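Putative heme binding protein (Tannerella forsythia, PDB 6EU8) probably binds heme as a member of the HmuY-like family of bacterial heme-binding proteins, modelled here in its heme-free form. Local coordinates at residues H45-N49 and G50-E54; G60-A63 and D64-I67. All coordinates share one frame; numbering follows the deposited sequence.

Contact 1: residues H45-N49 and G50-E54; sequences HVMKN and GKLLE
L52 reaches across the hairpin and meets two side chains of the facing strand. Its CB lies 4.1 Å from M47 CE, while M47 SD rests over the backbone of the same residue, 3.6 Å from L52 N; with M47 CG anti to the carbonyl carbon, a bend at chi2 (-65°) turns the thioether over the partner strand. Beyond CB, L52 CG stands anti to the backbone N (chi1 163°), which sends the branch along the strand toward H45. There the tip, L52 CD1, packs 3.4 Å from H45 CB and close to H45 CG, approaching the imidazole obliquely. H45 ND1 bonds to D112 and NE2 to E43, just ahead of the strand. On the other side of the ladder V46 and E54 run side by side, V46 CB 3.9 Å from E54 CB. L53 CD2 leans on K48 CB at 3.8 Å; the lysine's amine turns away to the carbonyl of K125. The backbone is knitted unevenly. V46 O takes a good bond from L53 N at 2.9 Å and a weak one from E54 N, whereas V46 N donates to E54 O. Nearer the tip, K48 and K51 bond to each other in both directions around N49 and G50, both with positive phi. This is a beta hairpin with a two-residue loop, N49-G50, in a type I' turn, and a classic beta bulge at L53 and E54 facing V46.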
loop_
_atom_site.group_PDB
_atom_site.type_symbol
_atom_site.label_atom_id
_atom_site.label_comp_id
_atom_site.label_asym_id
_atom_site.label_seq_id
_atom_site.Cartn_x
_atom_site.Cartn_y
_atom_site.Cartn_z
ATOM N N HIS A 45 12.371 7.276 -13.930
ATOM C CA HIS A 45 13.136 6.781 -15.064
ATOM C C HIS A 45 12.172 6.433 -16.198
ATOM O O HIS A 45 11.244 5.609 -16.011
ATOM C CB HIS A 45 14.010 5.599 -14.662
ATOM C CG HIS A 45 15.123 5.983 -13.715
ATOM N ND1 HIS A 45 15.693 5.101 -12.839
ATOM C CD2 HIS A 45 15.784 7.156 -13.561
ATOM C CE1 HIS A 45 16.637 5.720 -12.141
ATOM N NE2 HIS A 45 16.703 6.973 -12.554
ATOM N N VAL A 46 12.378 7.113 -17.340
ATOM C CA VAL A 46 11.553 6.875 -18.558
ATOM C C VAL A 46 12.178 5.718 -19.311
ATOM O O VAL A 46 13.365 5.745 -19.663
ATOM C CB VAL A 46 11.462 8.139 -19.430
ATOM C CG1 VAL A 46 10.672 7.891 -20.722
ATOM C CG2 VAL A 46 10.836 9.279 -18.676
ATOM N N MET A 47 11.398 4.659 -19.511
ATOM C CA MET A 47 11.838 3.476 -20.252
ATOM C C MET A 47 11.294 3.628 -21.668
ATOM O O MET A 47 10.110 3.913 -21.849
ATOM C CB MET A 47 11.271 2.198 -19.641
ATOM C CG MET A 47 11.742 1.909 -18.248
ATOM S SD MET A 47 13.525 1.595 -18.263
ATOM C CE MET A 47 13.813 2.105 -16.593
ATOM N N LYS A 48 12.175 3.496 -22.661
ATOM C CA LYS A 48 11.806 3.598 -24.081
ATOM C C LYS A 48 12.492 2.432 -24.783
ATOM O O LYS A 48 13.709 2.258 -24.668
ATOM C CB LYS A 48 12.269 4.944 -24.662
ATOM C CG LYS A 48 12.264 5.046 -26.194
ATOM C CD LYS A 48 10.898 5.424 -26.728
ATOM C CE LYS A 48 10.855 5.294 -28.251
ATOM N NZ LYS A 48 9.521 5.708 -28.748
ATOM N N ASN A 49 11.708 1.622 -25.502
ATOM C CA ASN A 49 12.219 0.462 -26.220
ATOM C C ASN A 49 12.991 -0.520 -25.334
ATOM O O ASN A 49 13.987 -1.114 -25.771
ATOM C CB ASN A 49 13.076 0.895 -27.421
ATOM C CG ASN A 49 12.300 1.700 -28.451
ATOM O OD1 ASN A 49 11.063 1.718 -28.466
ATOM N ND2 ASN A 49 13.029 2.384 -29.327
ATOM N N GLY A 50 12.525 -0.683 -24.094
ATOM C CA GLY A 50 13.091 -1.621 -23.130
ATOM C C GLY A 50 14.357 -1.200 -22.401
ATOM O O GLY A 50 14.938 -2.001 -21.681
ATOM N N LYS A 51 14.788 0.041 -22.579
ATOM C CA LYS A 51 15.976 0.524 -21.870
ATOM C C LYS A 51 15.744 1.892 -21.245
ATOM O O LYS A 51 14.902 2.685 -21.696
ATOM C CB LYS A 51 17.197 0.555 -22.793
ATOM C CG LYS A 51 17.128 1.581 -23.915
ATOM C CD LYS A 51 17.856 1.111 -25.171
ATOM C CE LYS A 51 19.346 0.928 -24.927
ATOM N NZ LYS A 51 20.096 0.752 -26.203
ATOM N N LEU A 52 16.508 2.139 -20.176
ATOM C CA LEU A 52 16.465 3.396 -19.462
ATOM C C LEU A 52 16.951 4.470 -20.406
ATOM O O LEU A 52 18.107 4.427 -20.832
ATOM C CB LEU A 52 17.365 3.331 -18.218
ATOM C CG LEU A 52 17.751 4.679 -17.594
ATOM C CD1 LEU A 52 16.546 5.285 -16.934
ATOM C CD2 LEU A 52 18.891 4.530 -16.598
ATOM N N LEU A 53 16.076 5.406 -20.734
ATOM C CA LEU A 53 16.357 6.471 -21.694
ATOM C C LEU A 53 16.567 7.826 -21.026
ATOM O O LEU A 53 17.579 8.474 -21.282
ATOM C CB LEU A 53 15.177 6.621 -22.666
ATOM C CG LEU A 53 15.277 7.673 -23.788
ATOM C CD1 LEU A 53 15.839 7.034 -25.047
ATOM C CD2 LEU A 53 13.929 8.324 -24.085
ATOM N N GLU A 54 15.580 8.278 -20.242
ATOM C CA GLU A 54 15.584 9.612 -19.673
ATOM C C GLU A 54 15.376 9.576 -18.170
ATOM O O GLU A 54 14.851 8.584 -17.629
ATOM C CB GLU A 54 14.503 10.484 -20.294
ATOM C CG GLU A 54 14.839 10.891 -21.701
ATOM C CD GLU A 54 13.684 11.523 -22.449
ATOM O OE1 GLU A 54 12.665 11.915 -21.829
ATOM O OE2 GLU A 54 13.821 11.624 -23.685
#

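Contact 2: residues G60-A63 and D64-I67; sequences GSEA and DIKI
S61 OG is gripped from two directions: the backbone N of A63, two residues on, donates to it at 3.2 Å through a rather bent bond, and a water lies 2.6 Å from OG. That same water donates to D64 OD1, tying the hydroxyl to the carboxylate across the turn. The serine's chi1 of 79° sets OG between its own N and carbonyl carbon, where it can face the amide of A63; the result is an ST turn. D64 reaches back with its other oxygen. D64 OD2 accepts from S61 N at 3.2 Å, the donor standing well above the carboxylate plane, and lies 3.3 Å from CA of G60, whose positive phi suits a glycine. Two backbone bonds, each spanning three residues, frame the short 3-10 segment that begins at E62: D64 N to S61 O at 2.8 Å and I65 N to E62 O at 3.0 Å, each donor lying above the carbonyl plane. I65 lays its CG1 arm beside E62, I65 CD1 coming 4.1 Å from E62 CB. The glutamate, extended beyond CG, carries its carboxylate away to a salt bridge with R79, while the isoleucine also touches E36 and H38 of strand 35-39. A second water lies within hydrogen-bonding distance of both E62 O and I65 O.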
loop_
_atom_site.group_PDB
_atom_site.type_symbol
_atom_site.label_atom_id
_atom_site.label_comp_id
_atom_site.label_asym_id
_atom_site.label_seq_id
_atom_site.Cartn_x
_atom_site.Cartn_y
_atom_site.Cartn_z
ATOM N N GLY A 60 11.282 16.637 -3.469
ATOM C CA GLY A 60 10.897 16.421 -2.078
ATOM C C GLY A 60 11.616 15.283 -1.364
ATOM O O GLY A 60 12.634 14.769 -1.822
ATOM N N SER A 61 11.062 14.898 -0.226
ATOM C CA SER A 61 11.544 13.776 0.559
ATOM C C SER A 61 10.505 13.390 1.612
ATOM O O SER A 61 9.526 14.117 1.862
ATOM C CB SER A 61 12.873 14.088 1.250
ATOM O OG SER A 61 12.644 14.867 2.411
ATOM N N GLU A 62 10.727 12.245 2.244
ATOM C CA GLU A 62 9.835 11.764 3.303
ATOM C C GLU A 62 9.748 12.719 4.505
ATOM O O GLU A 62 8.777 12.664 5.255
ATOM C CB GLU A 62 10.204 10.341 3.743
ATOM C CG GLU A 62 9.865 9.282 2.679
ATOM C CD GLU A 62 9.938 7.848 3.190
ATOM O OE1 GLU A 62 10.193 7.650 4.399
ATOM O OE2 GLU A 62 9.719 6.912 2.383
ATOM N N ALA A 63 10.731 13.614 4.659
ATOM C CA ALA A 63 10.611 14.708 5.636
ATOM C C ALA A 63 9.430 15.654 5.380
ATOM O O ALA A 63 8.969 16.326 6.304
ATOM C CB ALA A 63 11.919 15.494 5.718
ATOM N N ASP A 64 8.925 15.698 4.145
ATOM C CA ASP A 64 7.697 16.438 3.817
ATOM C C ASP A 64 6.411 15.852 4.400
ATOM O O ASP A 64 5.363 16.497 4.322
ATOM C CB ASP A 64 7.522 16.559 2.300
ATOM C CG ASP A 64 8.694 17.251 1.618
ATOM O OD1 ASP A 64 9.438 17.968 2.297
ATOM O OD2 ASP A 64 8.866 17.091 0.395
ATOM N N ILE A 65 6.471 14.630 4.933
ATOM C CA ILE A 65 5.306 13.994 5.545
ATOM C C ILE A 65 5.220 14.476 6.993
ATOM O O ILE A 65 6.120 14.214 7.788
ATOM C CB ILE A 65 5.382 12.443 5.540
ATOM C CG1 ILE A 65 5.637 11.887 4.128
ATOM C CG2 ILE A 65 4.087 11.867 6.116
ATOM C CD1 ILE A 65 6.120 10.450 4.126
ATOM N N LYS A 66 4.140 15.165 7.334
ATOM C CA LYS A 66 4.008 15.747 8.689
ATOM C C LYS A 66 3.454 14.774 9.741
ATOM O O LYS A 66 3.899 14.794 10.900
ATOM C CB LYS A 66 3.179 17.036 8.630
ATOM C CG LYS A 66 3.636 18.028 7.563
ATOM C CD LYS A 66 5.154 18.210 7.547
ATOM C CE LYS A 66 5.594 19.381 6.681
ATOM N NZ LYS A 66 7.081 19.444 6.573
ATOM N N ILE A 67 2.506 13.923 9.350
ATOM C CA ILE A 67 1.906 12.951 10.280
ATOM C C ILE A 67 2.816 11.765 10.558
ATOM O O ILE A 67 3.653 11.421 9.714
ATOM C CB ILE A 67 0.507 12.446 9.805
ATOM C CG1 ILE A 67 0.552 11.716 8.441
ATOM C CG2 ILE A 67 -0.487 13.598 9.721
ATOM C CD1 ILE A 67 -0.760 11.044 8.083
HETATM O O HOH W 1 12.106 17.391 1.864
HETATM O O HOH W 2 8.472 12.050 7.847
#

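How the contacts relate
Contact 1 and contact 2 follow one another along the chain, with strand 51-56 leading out of the first and into the loop that holds the second. Their centres lie 28 Å apart and their nearest atoms about 14 Å, so they do not touch. Residues 45-54 form a hairpin at the periphery of the large antiparallel sheet, whose strand 44-48 also pairs with strand 127-136. Residues 60-67 instead lie in the connection to strand 71-74 and lean on strand 35-39, both in the separate four-stranded sheet. After the hairpin the chain leaves the large sheet through this loop and enters the four-stranded sheet at strand 71-74, and both contacts lie at the protein surface.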